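Local coordinates for hypothetical protein (Pseudomonas syringae pv. tomato, PDB 2PAG) that is of unknown function but binds calcium and belongs to the SMI1/KNR4 family of the SUKH clan, at residues A11-P16 and V52-L57; E20-D25 and T48-V53; L81-E86 and E95-V100. All blocks are in the same frame, centred on the assembly; numbering follows the deposited sequence.

Contact 1: A11-P16 and V52-L57; sequences ANEPVP and VVYGSL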
ATOM      1  N   ALA A  11       1.690  -0.216 -17.284  1.00 18.30           N
ATOM      2  CA  ALA A  11       2.790   0.713 -17.052  1.00 18.54           C
ATOM      3  C   ALA A  11       3.901   0.042 -16.254  1.00 18.50           C
ATOM      4  O   ALA A  11       4.963   0.637 -16.037  1.00 17.92           O
ATOM      5  CB  ALA A  11       2.293   1.946 -16.308  1.00 18.52           C
ATOM      6  N   ASN A  12       3.652  -1.196 -15.826  1.00 17.75           N
ATOM      7  CA  ASN A  12       4.622  -1.949 -15.032  1.00 17.90           C
ATOM      8  C   ASN A  12       6.014  -1.941 -15.642  1.00 18.71           C
ATOM      9  O   ASN A  12       6.192  -2.263 -16.820  1.00 17.63           O
ATOM     10  CB  ASN A  12       4.182  -3.402 -14.853  1.00 17.96           C
ATOM     11  CG  ASN A  12       5.191  -4.211 -14.059  1.00 20.29           C
ATOM     12  OD1 ASN A  12       5.415  -3.948 -12.879  1.00 15.57           O
ATOM     13  ND2 ASN A  12       5.820  -5.189 -14.710  1.00 22.20           N
ATOM     14  N   GLU A  13       7.002  -1.596 -14.824  1.00 17.09           N
ATOM     15  CA  GLU A  13       8.383  -1.528 -15.282  1.00 18.49           C
ATOM     16  C   GLU A  13       9.158  -2.809 -14.995  1.00 19.40           C
ATOM     17  O   GLU A  13       9.108  -3.355 -13.889  1.00 20.11           O
ATOM     18  CB  GLU A  13       9.081  -0.345 -14.614  1.00 17.59           C
ATOM     19  CG  GLU A  13       8.323   0.966 -14.730  1.00 19.71           C
ATOM     20  CD  GLU A  13       8.953   2.069 -13.903  1.00 20.05           C
ATOM     21  OE1 GLU A  13       9.747   1.749 -12.992  1.00 22.85           O
ATOM     22  OE2 GLU A  13       8.647   3.253 -14.150  1.00 21.93           O
ATOM     23  N   PRO A  14       9.901  -3.307 -15.990  1.00 19.66           N
ATOM     24  CA  PRO A  14      10.667  -4.532 -15.773  1.00 20.66           C
ATOM     25  C   PRO A  14      11.757  -4.365 -14.723  1.00 20.61           C
ATOM     26  O   PRO A  14      12.383  -3.305 -14.621  1.00 20.21           O
ATOM     27  CB  PRO A  14      11.234  -4.836 -17.160  1.00 22.82           C
ATOM     28  CG  PRO A  14      11.356  -3.482 -17.785  1.00 22.58           C
ATOM     29  CD  PRO A  14      10.067  -2.817 -17.370  1.00 20.92           C
ATOM     30  N   VAL A  15      11.956  -5.415 -13.932  1.00 20.54           N
ATOM     31  CA  VAL A  15      12.981  -5.442 -12.892  1.00 20.95           C
ATOM     32  C   VAL A  15      13.642  -6.817 -12.951  1.00 21.41           C
ATOM     33  O   VAL A  15      13.098  -7.742 -13.557  1.00 21.49           O
ATOM     34  CB  VAL A  15      12.385  -5.211 -11.477  1.00 20.36           C
ATOM     35  CG1 VAL A  15      11.901  -3.773 -11.346  1.00 18.43           C
ATOM     36  CG2 VAL A  15      11.252  -6.185 -11.212  1.00 19.26           C
ATOM     37  N   PRO A  16      14.827  -6.970 -12.336  1.00 21.85           N
ATOM     38  CA  PRO A  16      15.537  -8.255 -12.345  1.00 22.88           C
ATOM     39  C   PRO A  16      14.692  -9.417 -11.835  1.00 22.62           C
ATOM     40  O   PRO A  16      14.569 -10.446 -12.503  1.00 23.50           O
ATOM     41  CB  PRO A  16      16.746  -7.984 -11.453  1.00 23.13           C
ATOM     42  CG  PRO A  16      17.009  -6.530 -11.691  1.00 22.60           C
ATOM     43  CD  PRO A  16      15.613  -5.951 -11.617  1.00 23.46           C
ATOM     44  N   VAL A  52       3.139  -4.623  -9.157  1.00 13.18           N
ATOM     45  CA  VAL A  52       3.520  -3.559 -10.075  1.00 13.68           C
ATOM     46  C   VAL A  52       4.650  -2.650  -9.590  1.00 13.76           C
ATOM     47  O   VAL A  52       4.728  -2.271  -8.406  1.00 14.27           O
ATOM     48  CB  VAL A  52       2.286  -2.680 -10.436  1.00 13.81           C
ATOM     49  CG1 VAL A  52       2.713  -1.479 -11.264  1.00 13.24           C
ATOM     50  CG2 VAL A  52       1.270  -3.515 -11.206  1.00 14.64           C
ATOM     51  N   VAL A  53       5.540  -2.327 -10.524  1.00 13.59           N
ATOM     52  CA  VAL A  53       6.670  -1.443 -10.279  1.00 14.31           C
ATOM     53  C   VAL A  53       6.449  -0.239 -11.190  1.00 14.49           C
ATOM     54  O   VAL A  53       6.321  -0.399 -12.408  1.00 14.80           O
ATOM     55  CB  VAL A  53       7.998  -2.137 -10.647  1.00 14.26           C
ATOM     56  CG1 VAL A  53       9.164  -1.198 -10.402  1.00 14.53           C
ATOM     57  CG2 VAL A  53       8.153  -3.419  -9.836  1.00 16.55           C
ATOM     58  N   TYR A  54       6.374   0.957 -10.606  1.00 14.02           N
ATOM     59  CA  TYR A  54       6.158   2.168 -11.393  1.00 14.35           C
ATOM     60  C   TYR A  54       6.502   3.472 -10.679  1.00 15.49           C
ATOM     61  O   TYR A  54       6.264   3.625  -9.477  1.00 15.81           O
ATOM     62  CB  TYR A  54       4.700   2.277 -11.844  1.00 16.78           C
ATOM     63  CG  TYR A  54       4.446   3.541 -12.636  1.00 19.08           C
ATOM     64  CD1 TYR A  54       4.735   3.598 -13.998  1.00 19.99           C
ATOM     65  CD2 TYR A  54       3.999   4.703 -12.007  1.00 19.20           C
ATOM     66  CE1 TYR A  54       4.592   4.782 -14.714  1.00 22.26           C
ATOM     67  CE2 TYR A  54       3.855   5.893 -12.714  1.00 22.35           C
ATOM     68  CZ  TYR A  54       4.154   5.924 -14.066  1.00 23.07           C
ATOM     69  OH  TYR A  54       4.026   7.098 -14.773  1.00 23.84           O
ATOM     70  N   GLY A  55       7.046   4.411 -11.444  1.00 17.67           N
ATOM     71  CA  GLY A  55       7.369   5.724 -10.917  1.00 16.63           C
ATOM     72  C   GLY A  55       8.385   5.819  -9.801  1.00 17.36           C
ATOM     73  O   GLY A  55       9.331   5.032  -9.732  1.00 18.51           O
ATOM     74  N   SER A  56       8.174   6.797  -8.922  1.00 19.23           N
ATOM     75  CA  SER A  56       9.077   7.055  -7.803  1.00 19.44           C
ATOM     76  C   SER A  56       8.546   6.602  -6.447  1.00 19.89           C
ATOM     77  O   SER A  56       9.091   6.985  -5.411  1.00 19.73           O
ATOM     78  CB  SER A  56       9.400   8.551  -7.727  1.00 20.18           C
ATOM     79  OG  SER A  56       8.229   9.313  -7.470  1.00 21.84           O
ATOM     80  N   LEU A  57       7.477   5.814  -6.451  1.00 17.26           N
ATOM     81  CA  LEU A  57       6.894   5.309  -5.209  1.00 15.32           C
ATOM     82  C   LEU A  57       6.805   3.791  -5.257  1.00 14.99           C
ATOM     83  O   LEU A  57       6.504   3.212  -6.296  1.00 14.95           O
ATOM     84  CB  LEU A  57       5.497   5.898  -4.988  1.00 13.18           C
ATOM     85  CG  LEU A  57       5.434   7.390  -4.641  1.00 12.42           C
ATOM     86  CD1 LEU A  57       3.999   7.863  -4.654  1.00 13.93           C
ATOM     87  CD2 LEU A  57       6.056   7.631  -3.281  1.00 15.28           C
TER
HETATM   88  O   HOH W   1      10.437   3.102 -11.124  1.00 35.38           O
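Ala11 meets Tyr54. Its CB lies 3.7 Å from Tyr54 CD1, and its carbonyl O sits at the edge of the ring, near the ring plane. Asn12 then turns its amide to the other loop. With CG anti to the backbone N (chi1 179°), OD1 reaches Val53 N at 2.9 Å. The bond is fairly straight, 161° at the hydrogen, and the N-H arrives in the plane of the Asn12 side-chain carbonyl. Glu13 N answers with a bond of 2.8 Å to Val53 O. Val53 is therefore gripped at both its N-H and its C=O. The Glu13 side chain crosses that of Val53 at about a right angle and runs on past Tyr54 CA. Its OE2 accepts a weak bond of 3.4 Å from Gly55 N. Gly55 has positive phi and stands second in a type II' beta turn from Tyr54 to Leu57. Val15 closes the contact, its CG1 meeting Val53 CG1 tip to tip at 3.9 Å. Leu19 also touches Val53, and Trp132 donates to Tyr54 O. This surface contact, away from the calcium site, joins the loop after helix 2-11 to that after helix 40-49 through hydrogen bonds and apolar contacts. The two shorter bonds satisfy the peptide groups of Val53 outside any regular strand, while the Glu13 carboxylate adds a weak bond to the N-H of Gly55.

Contact 2: E20-D25 and T48-V53; sequences ELPDED and TVSDVV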
ATOM      1  N   GLU A  20       5.793 -10.705  -6.891  1.00 16.66           N
ATOM      2  CA  GLU A  20       4.707 -11.674  -6.937  1.00 18.99           C
ATOM      3  C   GLU A  20       3.411 -11.079  -6.419  1.00 18.95           C
ATOM      4  O   GLU A  20       3.418 -10.229  -5.530  1.00 18.42           O
ATOM      5  CB  GLU A  20       5.060 -12.908  -6.111  1.00 20.66           C
ATOM      6  CG  GLU A  20       6.308 -13.631  -6.588  1.00 25.72           C
ATOM      7  CD  GLU A  20       6.580 -14.897  -5.804  1.00 29.26           C
ATOM      8  OE1 GLU A  20       6.606 -14.830  -4.555  1.00 32.22           O
ATOM      9  OE2 GLU A  20       6.776 -15.959  -6.439  1.00 33.02           O
ATOM     10  N   LEU A  21       2.301 -11.528  -6.992  1.00 18.78           N
ATOM     11  CA  LEU A  21       0.984 -11.064  -6.582  1.00 17.20           C
ATOM     12  C   LEU A  21       0.467 -12.082  -5.562  1.00 16.79           C
ATOM     13  O   LEU A  21       0.535 -13.289  -5.792  1.00 15.97           O
ATOM     14  CB  LEU A  21       0.058 -11.002  -7.802  1.00 18.79           C
ATOM     15  CG  LEU A  21      -1.262 -10.249  -7.662  1.00 19.55           C
ATOM     16  CD1 LEU A  21      -0.979  -8.778  -7.362  1.00 19.30           C
ATOM     17  CD2 LEU A  21      -2.068 -10.391  -8.948  1.00 19.75           C
ATOM     18  N   PRO A  22      -0.046 -11.608  -4.416  1.00 14.29           N
ATOM     19  CA  PRO A  22      -0.559 -12.513  -3.384  1.00 15.47           C
ATOM     20  C   PRO A  22      -1.948 -13.054  -3.685  1.00 15.74           C
ATOM     21  O   PRO A  22      -2.661 -12.524  -4.532  1.00 15.24           O
ATOM     22  CB  PRO A  22      -0.574 -11.631  -2.143  1.00 14.91           C
ATOM     23  CG  PRO A  22      -1.017 -10.309  -2.722  1.00 14.24           C
ATOM     24  CD  PRO A  22      -0.156 -10.202  -3.982  1.00 15.40           C
ATOM     25  N   ASP A  23      -2.312 -14.129  -2.996  1.00 18.17           N
ATOM     26  CA  ASP A  23      -3.642 -14.700  -3.135  1.00 19.61           C
ATOM     27  C   ASP A  23      -4.360 -14.361  -1.837  1.00 20.75           C
ATOM     28  O   ASP A  23      -3.747 -13.858  -0.889  1.00 19.44           O
ATOM     29  CB  ASP A  23      -3.592 -16.219  -3.341  1.00 23.01           C
ATOM     30  CG  ASP A  23      -2.719 -16.924  -2.328  1.00 25.69           C
ATOM     31  OD1 ASP A  23      -2.850 -16.647  -1.116  1.00 25.06           O
ATOM     32  OD2 ASP A  23      -1.906 -17.776  -2.750  1.00 31.41           O
ATOM     33  N   GLU A  24      -5.655 -14.632  -1.783  1.00 20.99           N
ATOM     34  CA  GLU A  24      -6.427 -14.316  -0.596  1.00 22.07           C
ATOM     35  C   GLU A  24      -5.894 -14.928   0.697  1.00 20.83           C
ATOM     36  O   GLU A  24      -5.909 -14.270   1.738  1.00 19.22           O
ATOM     37  CB  GLU A  24      -7.892 -14.690  -0.829  1.00 25.05           C
ATOM     38  CG  GLU A  24      -8.545 -13.804  -1.881  1.00 30.25           C
ATOM     39  CD  GLU A  24     -10.002 -14.129  -2.115  1.00 34.68           C
ATOM     40  OE1 GLU A  24     -10.290 -15.223  -2.650  1.00 36.28           O
ATOM     41  OE2 GLU A  24     -10.858 -13.290  -1.762  1.00 36.77           O
ATOM     42  N   ASP A  25      -5.400 -16.163   0.640  1.00 21.28           N
ATOM     43  CA  ASP A  25      -4.864 -16.813   1.836  1.00 22.15           C
ATOM     44  C   ASP A  25      -3.662 -16.058   2.392  1.00 20.81           C
ATOM     45  O   ASP A  25      -3.501 -15.940   3.610  1.00 20.94           O
ATOM     46  CB  ASP A  25      -4.453 -18.257   1.536  1.00 24.38           C
ATOM     47  CG  ASP A  25      -5.635 -19.144   1.207  1.00 27.27           C
ATOM     48  OD1 ASP A  25      -6.548 -19.260   2.050  1.00 28.51           O
ATOM     49  OD2 ASP A  25      -5.647 -19.727   0.100  1.00 31.49           O
ATOM     50  N   THR A  48      -4.619  -7.195  -6.713  1.00 12.48           N
ATOM     51  CA  THR A  48      -4.622  -6.907  -8.143  1.00 13.23           C
ATOM     52  C   THR A  48      -3.432  -6.159  -8.732  1.00 15.12           C
ATOM     53  O   THR A  48      -3.123  -6.332  -9.912  1.00 15.00           O
ATOM     54  CB  THR A  48      -5.887  -6.120  -8.525  1.00 16.47           C
ATOM     55  OG1 THR A  48      -5.885  -4.847  -7.865  1.00 16.61           O
ATOM     56  CG2 THR A  48      -7.110  -6.879  -8.101  1.00 15.02           C
ATOM     57  N   VAL A  49      -2.764  -5.327  -7.938  1.00 12.48           N
ATOM     58  CA  VAL A  49      -1.642  -4.563  -8.475  1.00 12.34           C
ATOM     59  C   VAL A  49      -0.378  -4.464  -7.618  1.00 12.06           C
ATOM     60  O   VAL A  49       0.539  -3.728  -7.974  1.00 12.97           O
ATOM     61  CB  VAL A  49      -2.091  -3.122  -8.844  1.00 12.39           C
ATOM     62  CG1 VAL A  49      -3.197  -3.175  -9.886  1.00 12.35           C
ATOM     63  CG2 VAL A  49      -2.587  -2.379  -7.616  1.00 13.12           C
ATOM     64  N   SER A  50      -0.303  -5.210  -6.513  1.00 11.84           N
ATOM     65  CA  SER A  50       0.883  -5.108  -5.663  1.00 11.70           C
ATOM     66  C   SER A  50       2.147  -5.739  -6.251  1.00 12.82           C
ATOM     67  O   SER A  50       3.197  -5.756  -5.598  1.00 14.79           O
ATOM     68  CB  SER A  50       0.614  -5.646  -4.242  1.00 12.03           C
ATOM     69  OG  SER A  50       0.400  -7.046  -4.192  1.00 12.12           O
ATOM     70  N   ASP A  51       2.053  -6.256  -7.475  1.00 14.56           N
ATOM     71  CA  ASP A  51       3.230  -6.820  -8.137  1.00 16.04           C
ATOM     72  C   ASP A  51       3.757  -5.798  -9.144  1.00 16.59           C
ATOM     73  O   ASP A  51       4.713  -6.058  -9.880  1.00 18.00           O
ATOM     74  CB  ASP A  51       2.879  -8.133  -8.848  1.00 18.66           C
ATOM     75  CG  ASP A  51       1.857  -7.951  -9.955  1.00 18.90           C
ATOM     76  OD1 ASP A  51       0.984  -7.070  -9.824  1.00 18.78           O
ATOM     77  OD2 ASP A  51       1.914  -8.708 -10.955  1.00 22.61           O
ATOM     78  N   VAL A  52       3.139  -4.623  -9.157  1.00 13.18           N
ATOM     79  CA  VAL A  52       3.520  -3.559 -10.075  1.00 13.68           C
ATOM     80  C   VAL A  52       4.650  -2.650  -9.590  1.00 13.76           C
ATOM     81  O   VAL A  52       4.728  -2.271  -8.406  1.00 14.27           O
ATOM     82  CB  VAL A  52       2.286  -2.680 -10.436  1.00 13.81           C
ATOM     83  CG1 VAL A  52       2.713  -1.479 -11.264  1.00 13.24           C
ATOM     84  CG2 VAL A  52       1.270  -3.515 -11.206  1.00 14.64           C
ATOM     85  N   VAL A  53       5.540  -2.327 -10.524  1.00 13.59           N
ATOM     86  CA  VAL A  53       6.670  -1.443 -10.279  1.00 14.31           C
ATOM     87  C   VAL A  53       6.449  -0.239 -11.190  1.00 14.49           C
ATOM     88  O   VAL A  53       6.321  -0.399 -12.408  1.00 14.80           O
ATOM     89  CB  VAL A  53       7.998  -2.137 -10.647  1.00 14.26           C
ATOM     90  CG1 VAL A  53       9.164  -1.198 -10.402  1.00 14.53           C
ATOM     91  CG2 VAL A  53       8.153  -3.419  -9.836  1.00 16.55           C
TER
HETATM   92  O   HOH W   2       4.456  -7.929  -4.400  1.00 13.96           O
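Leu21 and Asp51 bring the two backbones closest, with 5.0 Å between their CA atoms. A type I beta turn runs from Val49 to Val52, and it faces the loop that leads into helix 24-34. Leu21 makes the largest share of the contact. Its CG is anti to the backbone N (chi1 -166°), and chi2 of 62° places CD1 in the bend of the other segment. There CD1 lies 3.7 Å from Ser50 N and 3.6 Å from Asp51 OD1. The Leu21 and Asp51 side chains cross obliquely. Asp51 CB backs onto the peptide between Glu20 and Leu21. Beside them the Pro22 ring presses its CD against Ser50 OG at 3.2 Å. That hydroxyl is bonded to Leu46 O, one turn back in the helix. A water donates to Glu20 O and to Ser50 O, both at 2.8 Å, and Thr63 OG1 also bonds to Glu20 O. The polar end of Asp51 belongs to a salt bridge between OD1 and Arg9 NH1, which also bonds to Thr48 O. Carbon thus meets polar side-chain atoms already held by others, Ser50 OG by Leu46 and Asp51 OD1 by Arg9, and water links the two backbones.

Contact 3: L81-E86 and E95-V100; sequences LGVPRE and EDYYCV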
ATOM      1  N   LEU A  81       7.252   4.962  14.647  1.00 23.14           N
ATOM      2  CA  LEU A  81       7.620   6.336  14.313  1.00 25.04           C
ATOM      3  C   LEU A  81       6.536   7.335  14.713  1.00 24.07           C
ATOM      4  O   LEU A  81       6.792   8.540  14.772  1.00 26.02           O
ATOM      5  CB  LEU A  81       7.912   6.455  12.813  1.00 26.55           C
ATOM      6  CG  LEU A  81       8.470   7.789  12.311  1.00 28.33           C
ATOM      7  CD1 LEU A  81       9.830   8.039  12.950  1.00 29.16           C
ATOM      8  CD2 LEU A  81       8.598   7.771  10.793  1.00 29.96           C
ATOM      9  N   GLY A  82       5.329   6.843  14.985  1.00 23.07           N
ATOM     10  CA  GLY A  82       4.253   7.736  15.385  1.00 21.52           C
ATOM     11  C   GLY A  82       2.925   7.594  14.655  1.00 19.81           C
ATOM     12  O   GLY A  82       1.922   8.181  15.062  1.00 19.09           O
ATOM     13  N   VAL A  83       2.899   6.831  13.572  1.00 17.96           N
ATOM     14  CA  VAL A  83       1.652   6.651  12.839  1.00 17.30           C
ATOM     15  C   VAL A  83       0.645   5.928  13.727  1.00 16.60           C
ATOM     16  O   VAL A  83       0.959   4.893  14.318  1.00 17.71           O
ATOM     17  CB  VAL A  83       1.866   5.814  11.560  1.00 16.27           C
ATOM     18  CG1 VAL A  83       0.527   5.550  10.878  1.00 16.89           C
ATOM     19  CG2 VAL A  83       2.798   6.548  10.615  1.00 18.42           C
ATOM     20  N   PRO A  84      -0.575   6.476  13.857  1.00 17.18           N
ATOM     21  CA  PRO A  84      -1.602   5.837  14.686  1.00 17.37           C
ATOM     22  C   PRO A  84      -1.782   4.367  14.292  1.00 18.30           C
ATOM     23  O   PRO A  84      -1.853   4.051  13.107  1.00 17.41           O
ATOM     24  CB  PRO A  84      -2.846   6.670  14.387  1.00 18.87           C
ATOM     25  CG  PRO A  84      -2.275   8.035  14.153  1.00 16.72           C
ATOM     26  CD  PRO A  84      -1.065   7.754  13.302  1.00 17.70           C
ATOM     27  N   ARG A  85      -1.846   3.476  15.283  1.00 17.02           N
ATOM     28  CA  ARG A  85      -2.008   2.039  15.037  1.00 18.01           C
ATOM     29  C   ARG A  85      -3.228   1.699  14.183  1.00 17.24           C
ATOM     30  O   ARG A  85      -3.239   0.693  13.470  1.00 17.99           O
ATOM     31  CB  ARG A  85      -2.109   1.292  16.372  1.00 18.32           C
ATOM     32  CG  ARG A  85      -2.338  -0.219  16.257  1.00 24.38           C
ATOM     33  CD  ARG A  85      -1.122  -0.932  15.689  1.00 27.78           C
ATOM     34  NE  ARG A  85      -1.035  -2.322  16.137  1.00 28.95           N
ATOM     35  CZ  ARG A  85      -1.694  -3.340  15.595  1.00 32.59           C
ATOM     36  NH1 ARG A  85      -2.506  -3.144  14.567  1.00 32.32           N
ATOM     37  NH2 ARG A  85      -1.536  -4.562  16.086  1.00 31.97           N
ATOM     38  N   GLU A  86      -4.257   2.536  14.268  1.00 16.79           N
ATOM     39  CA  GLU A  86      -5.495   2.335  13.522  1.00 18.59           C
ATOM     40  C   GLU A  86      -5.349   2.568  12.016  1.00 17.49           C
ATOM     41  O   GLU A  86      -6.240   2.219  11.237  1.00 20.74           O
ATOM     42  CB  GLU A  86      -6.576   3.267  14.076  1.00 21.89           C
ATOM     43  CG  GLU A  86      -6.247   4.741  13.913  1.00 29.35           C
ATOM     44  CD  GLU A  86      -7.160   5.641  14.717  1.00 33.18           C
ATOM     45  OE1 GLU A  86      -8.397   5.520  14.576  1.00 36.37           O
ATOM     46  OE2 GLU A  86      -6.638   6.474  15.491  1.00 35.15           O
ATOM     47  N   GLU A  95      10.160   9.863   5.089  1.00 20.75           N
ATOM     48  CA  GLU A  95       9.805   9.639   6.485  1.00 20.68           C
ATOM     49  C   GLU A  95       8.297   9.796   6.665  1.00 19.19           C
ATOM     50  O   GLU A  95       7.782   9.686   7.778  1.00 20.95           O
ATOM     51  CB  GLU A  95      10.540  10.626   7.400  1.00 22.18           C
ATOM     52  CG  GLU A  95      10.556  12.054   6.896  1.00 25.09           C
ATOM     53  CD  GLU A  95      10.988  13.050   7.963  1.00 26.05           C
ATOM     54  OE1 GLU A  95      11.711  12.648   8.901  1.00 27.02           O
ATOM     55  OE2 GLU A  95      10.609  14.235   7.854  1.00 29.18           O
ATOM     56  N   ASP A  96       7.592  10.055   5.567  1.00 17.56           N
ATOM     57  CA  ASP A  96       6.142  10.206   5.623  1.00 17.87           C
ATOM     58  C   ASP A  96       5.487   8.918   5.160  1.00 15.08           C
ATOM     59  O   ASP A  96       6.132   8.070   4.545  1.00 15.69           O
ATOM     60  CB  ASP A  96       5.669  11.362   4.742  1.00 18.86           C
ATOM     61  CG  ASP A  96       6.139  12.716   5.241  1.00 22.57           C
ATOM     62  OD1 ASP A  96       6.476  12.841   6.442  1.00 23.62           O
ATOM     63  OD2 ASP A  96       6.152  13.660   4.426  1.00 24.83           O
ATOM     64  N   TYR A  97       4.197   8.776   5.442  1.00 13.67           N
ATOM     65  CA  TYR A  97       3.477   7.562   5.062  1.00 12.71           C
ATOM     66  C   TYR A  97       2.058   7.804   4.593  1.00 13.28           C
ATOM     67  O   TYR A  97       1.291   8.499   5.254  1.00 13.20           O
ATOM     68  CB  TYR A  97       3.375   6.603   6.252  1.00 13.02           C
ATOM     69  CG  TYR A  97       4.663   5.960   6.681  1.00 12.90           C
ATOM     70  CD1 TYR A  97       5.084   4.758   6.121  1.00 13.34           C
ATOM     71  CD2 TYR A  97       5.462   6.555   7.654  1.00 14.87           C
ATOM     72  CE1 TYR A  97       6.268   4.156   6.518  1.00 15.45           C
ATOM     73  CE2 TYR A  97       6.652   5.965   8.058  1.00 15.17           C
ATOM     74  CZ  TYR A  97       7.047   4.767   7.486  1.00 14.99           C
ATOM     75  OH  TYR A  97       8.221   4.173   7.876  1.00 15.33           O
ATOM     76  N   TYR A  98       1.711   7.222   3.452  1.00 13.14           N
ATOM     77  CA  TYR A  98       0.334   7.298   2.978  1.00 11.51           C
ATOM     78  C   TYR A  98      -0.260   6.102   3.721  1.00 12.68           C
ATOM     79  O   TYR A  98       0.268   4.992   3.639  1.00 12.03           O
ATOM     80  CB  TYR A  98       0.275   7.100   1.461  1.00 12.15           C
ATOM     81  CG  TYR A  98       0.799   8.285   0.679  1.00 13.52           C
ATOM     82  CD1 TYR A  98       0.015   9.422   0.493  1.00 15.21           C
ATOM     83  CD2 TYR A  98       2.076   8.267   0.121  1.00 14.56           C
ATOM     84  CE1 TYR A  98       0.485  10.519  -0.237  1.00 14.22           C
ATOM     85  CE2 TYR A  98       2.559   9.364  -0.612  1.00 14.80           C
ATOM     86  CZ  TYR A  98       1.754  10.479  -0.785  1.00 15.12           C
ATOM     87  OH  TYR A  98       2.216  11.546  -1.523  1.00 18.19           O
ATOM     88  N   CYS A  99      -1.323   6.340   4.485  1.00 12.92           N
ATOM     89  CA  CYS A  99      -1.952   5.284   5.277  1.00 13.63           C
ATOM     90  C   CYS A  99      -3.439   5.212   5.024  1.00 13.26           C
ATOM     91  O   CYS A  99      -4.060   6.204   4.639  1.00 11.70           O
ATOM     92  CB  CYS A  99      -1.731   5.535   6.767  1.00 15.57           C
ATOM     93  SG  CYS A  99      -0.019   5.840   7.239  1.00 20.75           S
ATOM     94  N   VAL A 100      -4.015   4.048   5.300  1.00 11.28           N
ATOM     95  CA  VAL A 100      -5.430   3.829   5.063  1.00 11.31           C
ATOM     96  C   VAL A 100      -6.245   3.660   6.337  1.00 12.88           C
ATOM     97  O   VAL A 100      -5.891   2.875   7.229  1.00 11.72           O
ATOM     98  CB  VAL A 100      -5.625   2.598   4.173  1.00  9.66           C
ATOM     99  CG1 VAL A 100      -7.062   2.517   3.690  1.00 11.30           C
ATOM    100  CG2 VAL A 100      -4.667   2.675   2.988  1.00 12.67           C
TER
HETATM  101  O   HOH W   3      -6.972   0.861   8.916  1.00 17.46           O
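The side chains of Val83 and Tyr97 cross at about a right angle where a loop packs on one face of the four-stranded antiparallel sheet of this SUKH-clan protein. The strand is 96-100, an inner one, between 88-93 and 106-109. The loop 81-86 follows helix 71-81 and runs almost parallel to the strand, with end-to-end directions 4° apart. The CA atoms stay far apart, 8.0 Å at Val83 and Tyr97, so side chains fill the gap. Tyr97 and Cys99, two residues apart, both point CB at the loop, as alternate residues of a strand do. Val83 is set between them. Its CG1 is anti to the backbone N (chi1 175°) and meets Cys99 SG at 3.7 Å. Its CG2, the other branch, approaches Tyr97 CD2 at 4.0 Å. Leu81 comes to the same ring from the edge. Its CD2 lies in the ring plane, 3.8 Å from Tyr97 CE2, and the Leu81 side chain slants across that of Tyr97. The same methyl also touches Glu95 O. Helix 71-81 adds Val74, Thr77 and Ala78 against Tyr97, and Trp109 of the neighbouring strand touches both Leu81 and Val83. Gly82, with positive phi, is the first residue after the helix to leave helical angles. The contact thus ties the end of helix 71-81 and its exit loop to the sheet through apolar packing. At the far end polar backbone atoms take over: one water donates to both Glu86 O and Val100 O, at 2.8 Å each.

Overall arrangement
Contacts 1 and 2 are neighbours, with centres about 13 Å apart. They share Val52 and Val53, and they touch where Asn12 OD1 packs 3.7 Å from Asp51 O. The chain after helix 40-49 thus meets residues 20-25 first and residues 11-16 next. Contact 3 follows later in the chain and lies across its centre from both. Its centre is about 24 Å from that of contact 1 and 22 Å from that of contact 2. Contact 3 is near the calcium site of Glu101, Asp103 and Thr105: the Val100 side chain is about 8 Å from a bound calcium ion. Contacts 1 and 2 lie away from that site.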